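Local coordinates for proton-dependent oligopeptide transporter family protein (Xanthomonas campestris, PDB 6EI3), which probably carries short peptides across the inner membrane together with protons, as other members of the POT family of the major facilitator superfamily do, at residues A[47-50]-A[51-55]; A[304-307]-A[308-311]; A[327-330]-A[331-334]; A[439-442]-A[443-447]; A[446-449]-A[450-453]. All blocks are in the same frame, centred on the assembly; numbering follows the deposited sequence.

Interaction 1: A[47-50]-A[51-55]; sequences AKHI and LHSFM. With 78M ((2S)-2,3-dihydroxypropyl(7Z)-pentadec-7-enoate), chain G.
The backbone carbonyl oxygen His-49 O is gripped twice by Ser-53, one turn further along transmembrane helix 40-60. Ser-53 OG donates a hydrogen bond to it at 2.7 Å, in addition to the helical bond from Ser-53 N at 2.9 Å. The two donors come in from opposite faces of the carbonyl plane, so the oxygen is held from both sides. The torsion of Ser-53 (chi1 -71°) sets OG beside its own backbone N, where it can reach back to the preceding turn. This is a common way for a serine to be accommodated inside a membrane helix, its hydroxyl being satisfied by the backbone. The His-49 imidazole runs past the same hydroxyl, His-49 CD2 lying 3.7 Å from Ser-53 OG.

On another side of the helix, His-52 turns the edge of its ring to the preceding turn, with His-52 CD2 3.1 Å from Lys-48 O. Leu-51 CD1 sits 3.6 Å above the centre of one His-52 ring face, an apolar cover suited to a buried imidazole. Both ring nitrogens point into the fold and are satisfied there: ND1 bonds to Asn-445 OD1 on helix 430-456, and NE2 to Ser-311 OG. These two bonds fix the rotation of the ring. The Phe-54 ring turns to Ile-110 and Ala-111 of helix 100-117, while its backbone lines the acyl chain of a bound monoacylglycerol, CA lying 3.8 Å from lipid C6. Ile-50 lies beside the ester group, its CG1 3.2 Å from the carbonyl oxygen O1.

Interaction 2: A[304-307]-A[308-311]; sequences SLFD and QKAS
Lys-309 lays its ammonium end over one face of the Phe-306 ring, a cation-pi contact with NZ 3.5 Å from the ring centroid and 22° off the ring normal. The two side chains run side by side in the same direction, and Lys-309 CE adds a CH-pi contact at 4.0 Å from that centroid. Lysine has the length and flexible end to reach a ring three residues earlier: a bend (chi4 -58°) brings NZ in, displaced toward the CZ and CE2 rim. A water accepts from Lys-309 NZ at 2.8 Å and donates to Asp-307 O, so the buried charge has a polar partner as well as the aromatic face. Lys-309 NZ also makes a weak bond to Phe-306 O.

Gln-308 has the reach to supply a donor to a carbonyl four residues back. Its extended chain lets NE2 donate to Ser-304 O at 2.8 Å. The bond is nearly straight (168°) and lies in the amide plane, but the donor stands above the carbonyl plane. OE1 of this amide is bonded to Thr-312 OG1.

These bonds lie where helix 281-306 gives way to a 3-10 turn, a frequent close to an alpha-helix. Phe-306 and Lys-309 pack on helix 400-424. On helix 430-456, Gly-444 O accepts from Ser-304 OG, and Asn-445 ND2 meets Asp-307 OD2, while Ser-311 OG bonds to His-52 of helix 40-60.

Interaction 3: A[327-330]-A[331-334]; sequences TASQ and MQAL. With 78M ((2S)-2,3-dihydroxypropyl(7Z)-pentadec-7-enoate), chain K.
Gln-332 reaches back alongside Ser-329, its chain extended, on a run of 3-10 turns that leads into transmembrane helix 334-357. The oxygen Ser-329 O takes two hydrogen bonds from this one glutamine. Gln-332 NE2 approaches at 3.0 Å in the carbonyl plane, on a lone pair, whereas Gln-332 N comes from above that plane at 3.1 Å. A glutamine suits the place because its chain is long enough to turn its amide back on the carbonyl of its own turn. The amide is not quite flat to this bond, the acceptor lying 20° out of its plane. Gln-332 NE2 also bonds to Asn-23 O, and Ser-329 OG to Gln-27 OE1, which ties the turn to the N-terminal part of the chain.

Gln-330 is turned elsewhere. Its extended chain carries OE1 to the start of the turn, where it accepts from Thr-327 N at 3.0 Å, while its NE2 reaches Leu-157 O on helix 137-165.

Met-331 leaves the polar side altogether. Successive bends in its chain (chi2 -57°, chi3 -80°) carry the thioether to a bound monoacylglycerol, a soft group well matched to an alkyl tail. Leu-334 and Ala-333 line the same chain. Leu-334 CD2 and Met-331 SD each lie 3.7 Å from lipid C10, and Ala-333 O is 3.5 Å from the terminal C15.

Interaction 4: A[439-442]-A[443-447]; sequences LTTT and VGNLW. With 78M ((2S)-2,3-dihydroxypropyl(7Z)-pentadec-7-enoate), chain O.
Within transmembrane helix 430-456, Asn-445 reaches back one turn to Thr-441 in a side-chain-to-backbone bond of the kind that settles a polar residue inside a membrane helix. Asn-445 ND2 donates to Thr-441 O at 2.8 Å, almost straight at 171°, and the acceptor lies in the plane of the amide. The same oxygen also receives the regular helical bond from Asn-445 N at 3.0 Å. It is thus doubly gripped, with ND2 standing above the carbonyl plane and the backbone donor only tilted from it. The asparagine torsion (chi1 -77°) places the amide beside its own backbone N, pointing back along the helix.

Thr-441 and Asn-445 run side by side in the same direction. It is the methyl Thr-441 CG2 that faces the amide, 3.5 Å from Asn-445 ND2. The amide also bonds to other parts of the fold: OD1 to His-52 ND1 and ND2 to Asp-307 OD2.

Gly-444, with no side chain, presents its carbonyl to Ser-304 OG of helix 281-306. Val-443 is turned the other way, toward helix 248-270, and its methyl CG2 lies 3.3 Å from Leu-439 O. The carbonyl oxygen Val-443 O sits 3.5 Å above one face of the Trp-447 ring, near its rim. Trp-447 CZ2 lies 3.7 Å from C14 of a bound monoacylglycerol, and its NE1 bonds to Thr-300 OG1. Helix 430-456 packs here against helix 40-60; by order along the chain the two are probably TM11 and TM2, a pair that meets across the two six-helix bundles of the major facilitator superfamily.

Interaction 5: A[446-449]-A[450-453]; sequences LWVL and LSNV. With 78M ((2S)-2,3-dihydroxypropyl(7Z)-pentadec-7-enoate), chain O.
The Trp-447 indole meets Leu-450 at its edge, in the ring plane, with Leu-450 CD1 3.8 Å from both Trp-447 CE3 and Trp-447 CZ3. The alkyl chain of the bound monoacylglycerol also lies in plane, at another part of the rim, its C11 being 3.8 Å from Trp-447 CZ2. The benzo ring is therefore bordered in its own plane by leucine and by lipid. A further aromatic, Phe-482, meets the indole edge-to-face. The tryptophan and leucine side chains run side by side in the same direction, an arrangement natural to residues three apart on a helix.

Leu-450 has a second neighbour one full turn back. Leu-446 CD1 comes within 4.0 Å of Leu-450 CG, the two chains crossing at a slant, so one leucine joins two apolar partners. CD1 reaches the tryptophan edge while the branch point CG rests against the other leucine.

Ser-451 turns to the backbone instead. Its OG, placed between the backbone N and the carbonyl carbon (chi1 76°), donates to Val-448 O at 2.7 Å, a bond that settles the hydroxyl within the helix. That oxygen also accepts from Asn-452 N at 3.1 Å and is thus gripped by two donors.

Apolar i to i+3 and i to i+4 packing lines this part of helix 430-456, and other helices divide its faces between them. Val-448 and Leu-449 pack on His-52 and His-49 of helix 40-60, Leu-446 and Val-453 on helix 248-270, and Trp-447 and Val-448 on Ser-304 of helix 281-306.

How the interactions relate
All five contacts are local and largely buried, but they differ in depth. Interaction 4 lies nearest the centre of the chain, interaction 3 farthest out. Interactions 4 and 5 share helix 430-456, Leu-446 and Trp-447, and change along it from polar amide bonding to apolar packing. Interactions 1, 2 and 4 come together in one polar cluster that joins helices 40-60, 281-306 and 430-456. Interaction 3 touches only interaction 2 among the others, where Ala-310 packs on Gln-332. Regular helix supports interactions 1, 4 and 5, with a serine or asparagine added to a helical carbonyl; interactions 2 and 3 have 3-10 turns, where glutamines reach back to the backbone.

Interaction 1: A[47-50]-A[51-55]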
# COMPACT_ATOMS: atom_id res chain seq x y z
N ALA A 47 -0.55 19.20 1.36
CA ALA A 47 -1.62 18.25 1.68
C ALA A 47 -1.26 16.86 1.18
O ALA A 47 -1.45 15.91 1.93
CB ALA A 47 -2.96 18.71 1.10
N LYS A 48 -0.65 16.75 -0.03
CA LYS A 48 -0.21 15.46 -0.59
C LYS A 48 0.90 14.86 0.30
O LYS A 48 0.91 13.66 0.56
CB LYS A 48 0.36 15.63 -2.00
CG LYS A 48 -0.66 15.93 -3.07
CD LYS A 48 0.06 16.13 -4.39
CE LYS A 48 -0.82 16.79 -5.40
NZ LYS A 48 -0.12 16.93 -6.71
N HIS A 49 1.82 15.73 0.77
CA HIS A 49 2.94 15.33 1.61
C HIS A 49 2.46 14.63 2.85
O HIS A 49 2.96 13.56 3.15
CB HIS A 49 3.85 16.52 1.96
CG HIS A 49 5.24 16.08 2.29
ND1 HIS A 49 6.19 15.85 1.30
CD2 HIS A 49 5.76 15.72 3.49
CE1 HIS A 49 7.27 15.42 1.93
NE2 HIS A 49 7.05 15.31 3.24
N ILE A 50 1.45 15.20 3.53
CA ILE A 50 0.85 14.62 4.73
C ILE A 50 0.16 13.26 4.45
O ILE A 50 0.37 12.30 5.20
CB ILE A 50 -0.11 15.65 5.40
CG1 ILE A 50 0.67 16.89 5.88
CG2 ILE A 50 -0.89 15.01 6.57
CD1 ILE A 50 -0.17 18.18 6.03
N LEU A 51 -0.70 13.20 3.43
CA LEU A 51 -1.45 11.99 3.07
C LEU A 51 -0.49 10.84 2.72
O LEU A 51 -0.64 9.72 3.22
CB LEU A 51 -2.38 12.32 1.87
CG LEU A 51 -3.39 11.26 1.31
CD1 LEU A 51 -2.70 10.24 0.38
CD2 LEU A 51 -4.22 10.59 2.40
N HIS A 52 0.47 11.11 1.84
CA HIS A 52 1.41 10.10 1.38
C HIS A 52 2.41 9.72 2.48
O HIS A 52 2.81 8.55 2.53
CB HIS A 52 2.05 10.53 0.05
CG HIS A 52 1.02 10.55 -1.05
ND1 HIS A 52 0.54 9.37 -1.61
CD2 HIS A 52 0.38 11.59 -1.62
CE1 HIS A 52 -0.41 9.73 -2.45
NE2 HIS A 52 -0.52 11.06 -2.52
N SER A 53 2.74 10.64 3.42
CA SER A 53 3.59 10.30 4.59
C SER A 53 2.80 9.35 5.51
O SER A 53 3.36 8.38 6.03
CB SER A 53 3.98 11.55 5.37
OG SER A 53 4.91 12.29 4.60
N PHE A 54 1.51 9.63 5.71
CA PHE A 54 0.57 8.79 6.47
C PHE A 54 0.50 7.36 5.86
O PHE A 54 0.62 6.38 6.59
CB PHE A 54 -0.83 9.45 6.49
CG PHE A 54 -1.91 8.59 7.08
CD1 PHE A 54 -2.03 8.43 8.46
CD2 PHE A 54 -2.82 7.93 6.26
CE1 PHE A 54 -3.03 7.63 9.00
CE2 PHE A 54 -3.81 7.11 6.80
CZ PHE A 54 -3.91 6.96 8.17
N MET A 55 0.30 7.26 4.52
CA MET A 55 0.27 5.98 3.78
C MET A 55 1.60 5.22 3.97
O MET A 55 1.60 4.00 4.15
CB MET A 55 -0.04 6.21 2.30
CG MET A 55 -1.51 6.63 2.04
SD MET A 55 -2.72 5.50 2.81
CE MET A 55 -2.50 4.08 1.78
O21 78M G . 6.41 19.96 4.81
C20 78M G . 6.28 19.87 6.23
C18 78M G . 5.17 18.92 6.60
O19 78M G . 3.90 19.51 6.35
C17 78M G . 5.24 18.46 8.05
O2 78M G . 5.11 17.02 8.05
C1 78M G . 3.89 16.49 8.21
O1 78M G . 2.87 17.13 8.22
C2 78M G . 3.96 15.00 8.34
C3 78M G . 2.90 14.39 9.25
C4 78M G . 2.49 13.01 8.79
C5 78M G . 1.81 12.16 9.84
C6 78M G . 1.86 10.66 9.52
C7 78M G . 3.14 10.02 9.93
C8 78M G . 3.45 8.74 9.81
C9 78M G . 4.72 8.09 10.24
C10 78M G . 5.71 7.86 9.10
C11 78M G . 6.78 6.83 9.42
C12 78M G . 7.73 6.61 8.26
C13 78M G . 8.63 5.39 8.38
C15 78M G . 10.44 4.05 7.24
C14 78M G . 9.39 5.12 7.10

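Interaction 2: A[304-307]-A[308-311]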
# COMPACT_ATOMS: atom_id res chain seq x y z
N SER A 304 2.31 4.46 -6.72
CA SER A 304 2.50 5.91 -6.80
C SER A 304 1.27 6.51 -7.43
O SER A 304 0.78 7.53 -6.97
CB SER A 304 3.70 6.27 -7.69
OG SER A 304 4.88 5.70 -7.17
N LEU A 305 0.78 5.89 -8.49
CA LEU A 305 -0.38 6.34 -9.25
C LEU A 305 -1.70 5.99 -8.56
O LEU A 305 -2.64 6.78 -8.56
CB LEU A 305 -0.32 5.72 -10.66
CG LEU A 305 0.48 6.53 -11.70
CD1 LEU A 305 1.99 6.48 -11.46
CD2 LEU A 305 0.22 6.00 -13.10
N PHE A 306 -1.75 4.81 -7.95
CA PHE A 306 -2.96 4.33 -7.30
C PHE A 306 -3.35 5.14 -6.05
O PHE A 306 -4.50 5.53 -5.93
CB PHE A 306 -2.84 2.82 -6.99
CG PHE A 306 -4.08 2.22 -6.37
CD1 PHE A 306 -5.23 2.05 -7.12
CD2 PHE A 306 -4.08 1.82 -5.04
CE1 PHE A 306 -6.39 1.51 -6.54
CE2 PHE A 306 -5.23 1.28 -4.46
CZ PHE A 306 -6.38 1.13 -5.21
N ASP A 307 -2.40 5.38 -5.12
CA ASP A 307 -2.68 6.07 -3.85
C ASP A 307 -2.99 7.58 -4.00
O ASP A 307 -3.59 8.17 -3.11
CB ASP A 307 -1.56 5.81 -2.82
CG ASP A 307 -1.74 4.43 -2.16
OD1 ASP A 307 -2.90 4.05 -1.88
OD2 ASP A 307 -0.72 3.74 -1.95
N GLN A 308 -2.68 8.17 -5.16
CA GLN A 308 -2.97 9.57 -5.45
C GLN A 308 -4.46 9.84 -5.77
O GLN A 308 -4.86 10.99 -5.88
CB GLN A 308 -2.06 10.10 -6.55
CG GLN A 308 -0.64 10.38 -6.08
CD GLN A 308 0.14 11.01 -7.20
OE1 GLN A 308 0.03 12.21 -7.46
NE2 GLN A 308 0.86 10.18 -7.95
N LYS A 309 -5.31 8.80 -5.83
CA LYS A 309 -6.75 9.04 -6.01
C LYS A 309 -7.36 9.75 -4.76
O LYS A 309 -8.38 10.45 -4.86
CB LYS A 309 -7.51 7.76 -6.39
CG LYS A 309 -7.50 6.68 -5.35
CD LYS A 309 -7.87 5.33 -5.95
CE LYS A 309 -8.14 4.32 -4.86
NZ LYS A 309 -6.97 4.14 -3.96
N ALA A 310 -6.67 9.61 -3.61
CA ALA A 310 -7.12 10.21 -2.36
C ALA A 310 -6.45 11.59 -2.14
O ALA A 310 -6.73 12.24 -1.15
CB ALA A 310 -6.83 9.26 -1.18
N SER A 311 -5.59 12.02 -3.06
CA SER A 311 -4.90 13.28 -2.88
C SER A 311 -5.00 14.14 -4.14
O SER A 311 -5.92 14.95 -4.24
CB SER A 311 -3.46 13.04 -2.42
OG SER A 311 -2.68 12.38 -3.41
O HOH W 1 -6.05 6.28 -2.38

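Interaction 3: A[327-330]-A[331-334]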
# COMPACT_ATOMS: atom_id res chain seq x y z
N THR A 327 -19.74 16.16 -3.20
CA THR A 327 -18.44 16.67 -2.78
C THR A 327 -17.37 15.80 -3.44
O THR A 327 -17.58 14.61 -3.61
CB THR A 327 -18.36 16.87 -1.26
OG1 THR A 327 -17.13 17.49 -0.93
CG2 THR A 327 -18.58 15.59 -0.47
N ALA A 328 -16.25 16.42 -3.88
CA ALA A 328 -15.17 15.76 -4.63
C ALA A 328 -14.71 14.38 -4.08
O ALA A 328 -14.50 13.44 -4.86
CB ALA A 328 -13.97 16.70 -4.75
N SER A 329 -14.54 14.29 -2.75
CA SER A 329 -14.07 13.07 -2.06
C SER A 329 -14.96 11.85 -2.31
O SER A 329 -14.45 10.73 -2.31
CB SER A 329 -13.91 13.33 -0.57
OG SER A 329 -12.69 13.99 -0.30
N GLN A 330 -16.27 12.06 -2.55
CA GLN A 330 -17.20 10.95 -2.81
C GLN A 330 -16.85 10.11 -4.05
O GLN A 330 -17.27 8.95 -4.13
CB GLN A 330 -18.64 11.46 -2.92
CG GLN A 330 -19.18 12.01 -1.60
CD GLN A 330 -20.58 12.48 -1.82
OE1 GLN A 330 -20.80 13.50 -2.44
NE2 GLN A 330 -21.54 11.69 -1.40
N MET A 331 -16.07 10.68 -5.00
CA MET A 331 -15.66 9.97 -6.22
C MET A 331 -14.85 8.73 -5.88
O MET A 331 -14.82 7.79 -6.67
CB MET A 331 -14.85 10.87 -7.16
CG MET A 331 -15.69 11.99 -7.79
SD MET A 331 -17.13 11.42 -8.73
CE MET A 331 -16.37 10.93 -10.27
N GLN A 332 -14.18 8.72 -4.70
CA GLN A 332 -13.40 7.58 -4.24
C GLN A 332 -14.24 6.31 -4.09
O GLN A 332 -13.69 5.22 -4.17
CB GLN A 332 -12.61 7.91 -2.97
CG GLN A 332 -11.46 8.89 -3.24
CD GLN A 332 -10.95 9.48 -1.96
OE1 GLN A 332 -9.98 9.02 -1.39
NE2 GLN A 332 -11.64 10.47 -1.43
N ALA A 333 -15.59 6.44 -3.98
CA ALA A 333 -16.49 5.28 -3.90
C ALA A 333 -16.46 4.48 -5.20
O ALA A 333 -16.85 3.31 -5.21
CB ALA A 333 -17.91 5.73 -3.61
N LEU A 334 -16.00 5.10 -6.31
CA LEU A 334 -15.95 4.41 -7.59
C LEU A 334 -14.95 3.29 -7.61
O LEU A 334 -15.16 2.31 -8.31
CB LEU A 334 -15.65 5.36 -8.76
CG LEU A 334 -16.75 6.33 -9.17
CD1 LEU A 334 -16.20 7.29 -10.21
CD2 LEU A 334 -17.97 5.61 -9.74
O21 78M K . -23.13 15.14 -16.44
C20 78M K . -24.45 14.84 -15.99
C18 78M K . -24.41 14.03 -14.71
O19 78M K . -23.70 12.81 -14.92
C17 78M K . -25.79 13.75 -14.16
O2 78M K . -25.51 13.28 -12.81
C1 78M K . -26.02 13.96 -11.78
O1 78M K . -26.87 14.81 -11.87
C2 78M K . -25.37 13.55 -10.49
C3 78M K . -24.01 14.21 -10.33
C4 78M K . -23.19 13.62 -9.21
C5 78M K . -21.68 13.73 -9.43
C6 78M K . -21.11 12.78 -10.49
C7 78M K . -21.17 11.36 -10.03
C8 78M K . -20.50 10.33 -10.50
C9 78M K . -20.59 8.93 -9.98
C10 78M K . -19.68 8.71 -8.77
C11 78M K . -20.33 8.90 -7.40
C12 78M K . -21.11 7.70 -6.87
C13 78M K . -20.27 6.46 -6.59
C15 78M K . -20.22 4.01 -6.05
C14 78M K . -21.08 5.21 -6.32

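Interaction 4: A[439-442]-A[443-447]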
# COMPACT_ATOMS: atom_id res chain seq x y z
N LEU A 439 5.68 -3.17 1.77
CA LEU A 439 6.75 -2.23 1.46
C LEU A 439 6.66 -1.69 0.02
O LEU A 439 7.20 -0.63 -0.24
CB LEU A 439 8.14 -2.83 1.74
CG LEU A 439 8.46 -3.15 3.22
CD1 LEU A 439 9.83 -3.83 3.34
CD2 LEU A 439 8.38 -1.89 4.11
N THR A 440 6.00 -2.44 -0.90
CA THR A 440 5.79 -2.03 -2.29
C THR A 440 4.93 -0.75 -2.31
O THR A 440 5.26 0.19 -3.04
CB THR A 440 5.24 -3.21 -3.12
OG1 THR A 440 6.16 -4.28 -3.01
CG2 THR A 440 5.06 -2.88 -4.58
N THR A 441 3.88 -0.70 -1.47
CA THR A 441 3.03 0.50 -1.30
C THR A 441 3.84 1.59 -0.63
O THR A 441 3.77 2.73 -1.08
CB THR A 441 1.81 0.17 -0.45
OG1 THR A 441 0.99 -0.72 -1.19
CG2 THR A 441 0.99 1.43 -0.08
N THR A 442 4.62 1.27 0.45
CA THR A 442 5.45 2.28 1.13
C THR A 442 6.33 2.97 0.08
O THR A 442 6.31 4.20 0.00
CB THR A 442 6.32 1.64 2.27
OG1 THR A 442 5.47 1.26 3.34
CG2 THR A 442 7.38 2.60 2.83
N VAL A 443 7.06 2.18 -0.74
CA VAL A 443 8.00 2.71 -1.75
C VAL A 443 7.25 3.49 -2.86
O VAL A 443 7.70 4.58 -3.21
CB VAL A 443 9.00 1.64 -2.27
CG1 VAL A 443 9.93 2.20 -3.34
CG2 VAL A 443 9.83 1.07 -1.11
N GLY A 444 6.09 3.00 -3.34
CA GLY A 444 5.32 3.77 -4.31
C GLY A 444 4.91 5.15 -3.78
O GLY A 444 4.94 6.14 -4.53
N ASN A 445 4.57 5.24 -2.48
CA ASN A 445 4.22 6.51 -1.84
C ASN A 445 5.44 7.41 -1.68
O ASN A 445 5.29 8.62 -1.80
CB ASN A 445 3.46 6.30 -0.52
CG ASN A 445 2.03 5.94 -0.78
OD1 ASN A 445 1.15 6.80 -0.87
ND2 ASN A 445 1.77 4.68 -1.03
N LEU A 446 6.65 6.83 -1.53
CA LEU A 446 7.89 7.59 -1.47
C LEU A 446 8.08 8.32 -2.81
O LEU A 446 8.45 9.50 -2.78
CB LEU A 446 9.12 6.71 -1.16
CG LEU A 446 10.52 7.34 -1.39
CD1 LEU A 446 10.79 8.54 -0.46
CD2 LEU A 446 11.65 6.27 -1.29
N TRP A 447 7.82 7.63 -3.96
CA TRP A 447 8.00 8.29 -5.27
C TRP A 447 7.12 9.54 -5.41
O TRP A 447 7.52 10.47 -6.09
CB TRP A 447 7.78 7.33 -6.46
CG TRP A 447 8.56 6.03 -6.44
CD1 TRP A 447 8.10 4.81 -6.81
CD2 TRP A 447 9.92 5.84 -6.03
NE1 TRP A 447 9.09 3.87 -6.68
CE2 TRP A 447 10.22 4.47 -6.21
CE3 TRP A 447 10.94 6.70 -5.57
CZ2 TRP A 447 11.49 3.94 -5.92
CZ3 TRP A 447 12.18 6.17 -5.27
CH2 TRP A 447 12.44 4.80 -5.42
O21 78M O . 16.58 -11.64 -11.51
C20 78M O . 16.97 -11.65 -10.14
C18 78M O . 17.65 -10.35 -9.76
O19 78M O . 18.80 -10.15 -10.58
C17 78M O . 18.05 -10.32 -8.30
O2 78M O . 18.25 -8.93 -7.98
C1 78M O . 18.32 -8.58 -6.69
O1 78M O . 18.38 -9.37 -5.78
C2 78M O . 18.29 -7.09 -6.52
C3 78M O . 17.07 -6.60 -5.74
C4 78M O . 16.48 -5.32 -6.31
C5 78M O . 16.57 -4.11 -5.39
C6 78M O . 15.50 -4.06 -4.29
C7 78M O . 14.43 -3.06 -4.59
C8 78M O . 14.21 -1.91 -3.97
C9 78M O . 13.13 -0.93 -4.29
C10 78M O . 13.58 0.08 -5.35
C11 78M O . 12.59 0.31 -6.47
C12 78M O . 13.25 0.66 -7.80
C13 78M O . 12.32 0.74 -9.00
C15 78M O . 10.89 2.20 -10.46
C14 78M O . 11.55 2.04 -9.12

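Interaction 5: A[446-449]-A[450-453]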
# COMPACT_ATOMS: atom_id res chain seq x y z
N LEU A 446 6.65 6.83 -1.53
CA LEU A 446 7.89 7.59 -1.47
C LEU A 446 8.08 8.32 -2.81
O LEU A 446 8.45 9.50 -2.78
CB LEU A 446 9.12 6.71 -1.16
CG LEU A 446 10.52 7.34 -1.39
CD1 LEU A 446 10.79 8.54 -0.46
CD2 LEU A 446 11.65 6.27 -1.29
N TRP A 447 7.82 7.63 -3.96
CA TRP A 447 8.00 8.29 -5.27
C TRP A 447 7.12 9.54 -5.41
O TRP A 447 7.52 10.47 -6.09
CB TRP A 447 7.78 7.33 -6.46
CG TRP A 447 8.56 6.03 -6.44
CD1 TRP A 447 8.10 4.81 -6.81
CD2 TRP A 447 9.92 5.84 -6.03
NE1 TRP A 447 9.09 3.87 -6.68
CE2 TRP A 447 10.22 4.47 -6.21
CE3 TRP A 447 10.94 6.70 -5.57
CZ2 TRP A 447 11.49 3.94 -5.92
CZ3 TRP A 447 12.18 6.17 -5.27
CH2 TRP A 447 12.44 4.80 -5.42
N VAL A 448 5.92 9.55 -4.77
CA VAL A 448 5.01 10.70 -4.79
C VAL A 448 5.67 11.83 -3.98
O VAL A 448 5.74 12.97 -4.45
CB VAL A 448 3.60 10.37 -4.25
CG1 VAL A 448 2.70 11.61 -4.28
CG2 VAL A 448 2.96 9.20 -5.00
N LEU A 449 6.15 11.52 -2.75
CA LEU A 449 6.82 12.50 -1.90
C LEU A 449 8.02 13.11 -2.61
O LEU A 449 8.19 14.34 -2.56
CB LEU A 449 7.28 11.87 -0.58
CG LEU A 449 6.22 11.38 0.41
CD1 LEU A 449 6.88 11.06 1.76
CD2 LEU A 449 5.12 12.45 0.63
N LEU A 450 8.82 12.28 -3.32
CA LEU A 450 9.99 12.74 -4.07
C LEU A 450 9.62 13.67 -5.21
O LEU A 450 10.33 14.65 -5.45
CB LEU A 450 10.85 11.58 -4.56
CG LEU A 450 11.81 10.97 -3.53
CD1 LEU A 450 12.61 9.80 -4.13
CD2 LEU A 450 12.78 12.02 -2.95
N SER A 451 8.49 13.38 -5.90
CA SER A 451 8.00 14.23 -6.99
C SER A 451 7.58 15.63 -6.50
O SER A 451 7.78 16.59 -7.23
CB SER A 451 6.86 13.57 -7.76
OG SER A 451 5.65 13.62 -7.02
N ASN A 452 7.02 15.72 -5.26
CA ASN A 452 6.60 16.96 -4.59
C ASN A 452 7.77 17.89 -4.35
O ASN A 452 7.62 19.11 -4.42
CB ASN A 452 5.96 16.65 -3.22
CG ASN A 452 4.46 16.57 -3.18
OD1 ASN A 452 3.76 16.96 -4.13
ND2 ASN A 452 3.94 16.07 -2.06
N VAL A 453 8.93 17.31 -3.99
CA VAL A 453 10.17 18.03 -3.68
C VAL A 453 10.77 18.54 -5.00
O VAL A 453 11.11 19.72 -5.09
CB VAL A 453 11.17 17.14 -2.88
CG1 VAL A 453 12.55 17.79 -2.79
CG2 VAL A 453 10.63 16.83 -1.49
O21 78M O . 16.58 -11.64 -11.51
C20 78M O . 16.97 -11.65 -10.14
C18 78M O . 17.65 -10.35 -9.76
O19 78M O . 18.80 -10.15 -10.58
C17 78M O . 18.05 -10.32 -8.30
O2 78M O . 18.25 -8.93 -7.98
C1 78M O . 18.32 -8.58 -6.69
O1 78M O . 18.38 -9.37 -5.78
C2 78M O . 18.29 -7.09 -6.52
C3 78M O . 17.07 -6.60 -5.74
C4 78M O . 16.48 -5.32 -6.31
C5 78M O . 16.57 -4.11 -5.39
C6 78M O . 15.50 -4.06 -4.29
C7 78M O . 14.43 -3.06 -4.59
C8 78M O . 14.21 -1.91 -3.97
C9 78M O . 13.13 -0.93 -4.29
C10 78M O . 13.58 0.08 -5.35
C11 78M O . 12.59 0.31 -6.47
C12 78M O . 13.25 0.66 -7.80
C13 78M O . 12.32 0.74 -9.00
C15 78M O . 10.89 2.20 -10.46
C14 78M O . 11.55 2.04 -9.12